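Local coordinates for tetracycline Repressor, class A (Pseudomonas sp., PDB 5MRU), which represses the tetracycline resistance gene by binding its operator DNA through a helix-turn-helix, and loses affinity for that DNA when tetracycline binds, at the interface of chains A and B. Coordinates in Å, arbitrary orientation; residue numbers count along the deposited sequence, not the author numbering. Chains: chain A/B, Tetracycline Repressor, class A.

The interface of chains A and B. Residues chain A 154, 156-157; chain B 46-47, 49.
The guanidinium of B:Arg46 has the backbone of A:Glu157 at its edge, the carbonyl carbon C lying in its plane. Its NH1 reaches to 3.6 Å from A:Glu157 CA, while B:Arg46 NH2 lies near the carbonyl oxygens of A:Gly156 and A:Glu157, though beyond bonding reach. An arm extended from CG to NE, with CG anti to the backbone N (chi1 167°), carries the group across to the partner chain. The amide of B:Asn47 meets A:Glu157 at CB, the last side-chain atom modelled there: ND2 lies 3.3 Å from this CB, and OD1 is also near it. From B:Arg49, CB comes to the same methylene at 3.8 Å, so that A:Glu157 CB is touched by both an amide and an aliphatic stem. Further along, the side chains of B:Arg49 and A:Glu154 cross at about a right angle, with guanidinium and carboxylate planes 48° apart. The bend at chi2 (46°) brings B:Arg49 CD towards A:Glu154, and the one at chi3 turns the guanidinium beyond it. B:Arg49 CD lies 3.5 Å from A:Glu154 OE2 and also touches CG of that residue. The opposite charges stay apart, B:Arg49 NH1 standing 4.1 Å from A:Glu154 OE1; their attraction may add to the contact, but they form no salt bridge here. The patch hides 230 Å² of protein surface and has a symmetry-related twin with the chains exchanged. It sets the loop following helix 127-153 of one subunit against the start of helix 48-63 and the residues just before it in the other. Because this second segment directly follows the helix-turn-helix, the contact may help to fix the DNA-binding part of one subunit relative to its dimer partner.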
ATOM      1  N   GLU A 154     -11.990  -1.637  -8.987  1.00 65.36           N
ATOM      2  CA  GLU A 154     -12.012  -2.927  -9.696  1.00 72.11           C
ATOM      3  C   GLU A 154     -13.393  -3.568  -9.771  1.00 74.32           C
ATOM      4  O   GLU A 154     -13.566  -4.609 -10.412  1.00 74.80           O
ATOM      5  CB  GLU A 154     -11.082  -3.961  -9.003  1.00 75.23           C
ATOM      6  CG  GLU A 154      -9.596  -3.610  -8.788  1.00 71.06           C
ATOM      7  CD  GLU A 154      -9.007  -2.716  -9.852  1.00 68.07           C
ATOM      8  OE1 GLU A 154      -8.153  -1.881  -9.480  1.00 68.96           O
ATOM      9  OE2 GLU A 154      -9.382  -2.841 -11.035  1.00 68.36           O
ATOM     10  N   GLY A 156     -16.035  -3.316 -11.419  1.00 85.32           N
ATOM     11  CA  GLY A 156     -16.440  -3.692 -12.795  1.00 90.47           C
ATOM     12  C   GLY A 156     -16.349  -5.178 -13.145  1.00 99.58           C
ATOM     13  O   GLY A 156     -17.303  -5.722 -13.718  1.00100.86           O
ATOM     14  N   GLU A 157     -15.216  -5.832 -12.824  1.00 55.15           N
ATOM     15  CA  GLU A 157     -15.168  -7.320 -12.718  1.00 63.20           C
ATOM     16  C   GLU A 157     -15.614  -7.894 -11.322  1.00 62.93           C
ATOM     17  O   GLU A 157     -16.750  -8.425 -11.145  1.00 53.81           O
ATOM     18  CB  GLU A 157     -13.776  -7.856 -13.097  1.00 66.66           C
TER
ATOM     19  N   ARG B  46     -11.916 -13.528 -18.268  1.00 48.41           N
ATOM     20  CA  ARG B  46     -13.082 -12.690 -18.445  1.00 53.00           C
ATOM     21  C   ARG B  46     -12.631 -11.235 -18.727  1.00 50.24           C
ATOM     22  O   ARG B  46     -13.238 -10.524 -19.488  1.00 53.16           O
ATOM     23  CB  ARG B  46     -14.016 -12.842 -17.233  1.00 58.06           C
ATOM     24  CG  ARG B  46     -15.123 -11.811 -17.127  1.00 64.63           C
ATOM     25  CD  ARG B  46     -16.341 -12.382 -16.412  1.00 73.46           C
ATOM     26  NE  ARG B  46     -17.344 -11.365 -16.072  1.00 78.05           N
ATOM     27  CZ  ARG B  46     -17.197 -10.443 -15.110  1.00 78.28           C
ATOM     28  NH1 ARG B  46     -16.075 -10.376 -14.369  1.00 72.90           N
ATOM     29  NH2 ARG B  46     -18.182  -9.572 -14.882  1.00 81.14           N
ATOM     30  N   ASN B  47     -11.522 -10.816 -18.150  1.00 46.60           N
ATOM     31  CA  ASN B  47     -10.946  -9.514 -18.433  1.00 44.41           C
ATOM     32  C   ASN B  47      -9.627  -9.429 -17.711  1.00 41.72           C
ATOM     33  O   ASN B  47      -9.243 -10.345 -16.973  1.00 39.61           O
ATOM     34  CB  ASN B  47     -11.862  -8.376 -17.968  1.00 46.87           C
ATOM     35  CG  ASN B  47     -12.473  -8.620 -16.582  1.00 47.07           C
ATOM     36  OD1 ASN B  47     -11.826  -9.138 -15.666  1.00 45.26           O
ATOM     37  ND2 ASN B  47     -13.722  -8.223 -16.426  1.00 50.16           N
ATOM     38  N   ARG B  49      -8.699  -7.870 -15.160  1.00 40.86           N
ATOM     39  CA  ARG B  49      -8.756  -7.878 -13.728  1.00 38.31           C
ATOM     40  C   ARG B  49      -8.755  -9.297 -13.227  1.00 38.19           C
ATOM     41  O   ARG B  49      -8.188  -9.617 -12.165  1.00 37.80           O
ATOM     42  CB  ARG B  49     -10.028  -7.166 -13.294  1.00 40.69           C
ATOM     43  CG  ARG B  49     -10.023  -6.867 -11.806  1.00 41.09           C
ATOM     44  CD  ARG B  49      -8.704  -6.275 -11.321  1.00 36.95           C
ATOM     45  NE  ARG B  49      -7.907  -7.208 -10.548  1.00 35.33           N
ATOM     46  CZ  ARG B  49      -6.858  -6.881  -9.783  1.00 32.34           C
ATOM     47  NH1 ARG B  49      -6.406  -5.632  -9.657  1.00 29.24           N
ATOM     48  NH2 ARG B  49      -6.250  -7.851  -9.128  1.00 32.77           N
TER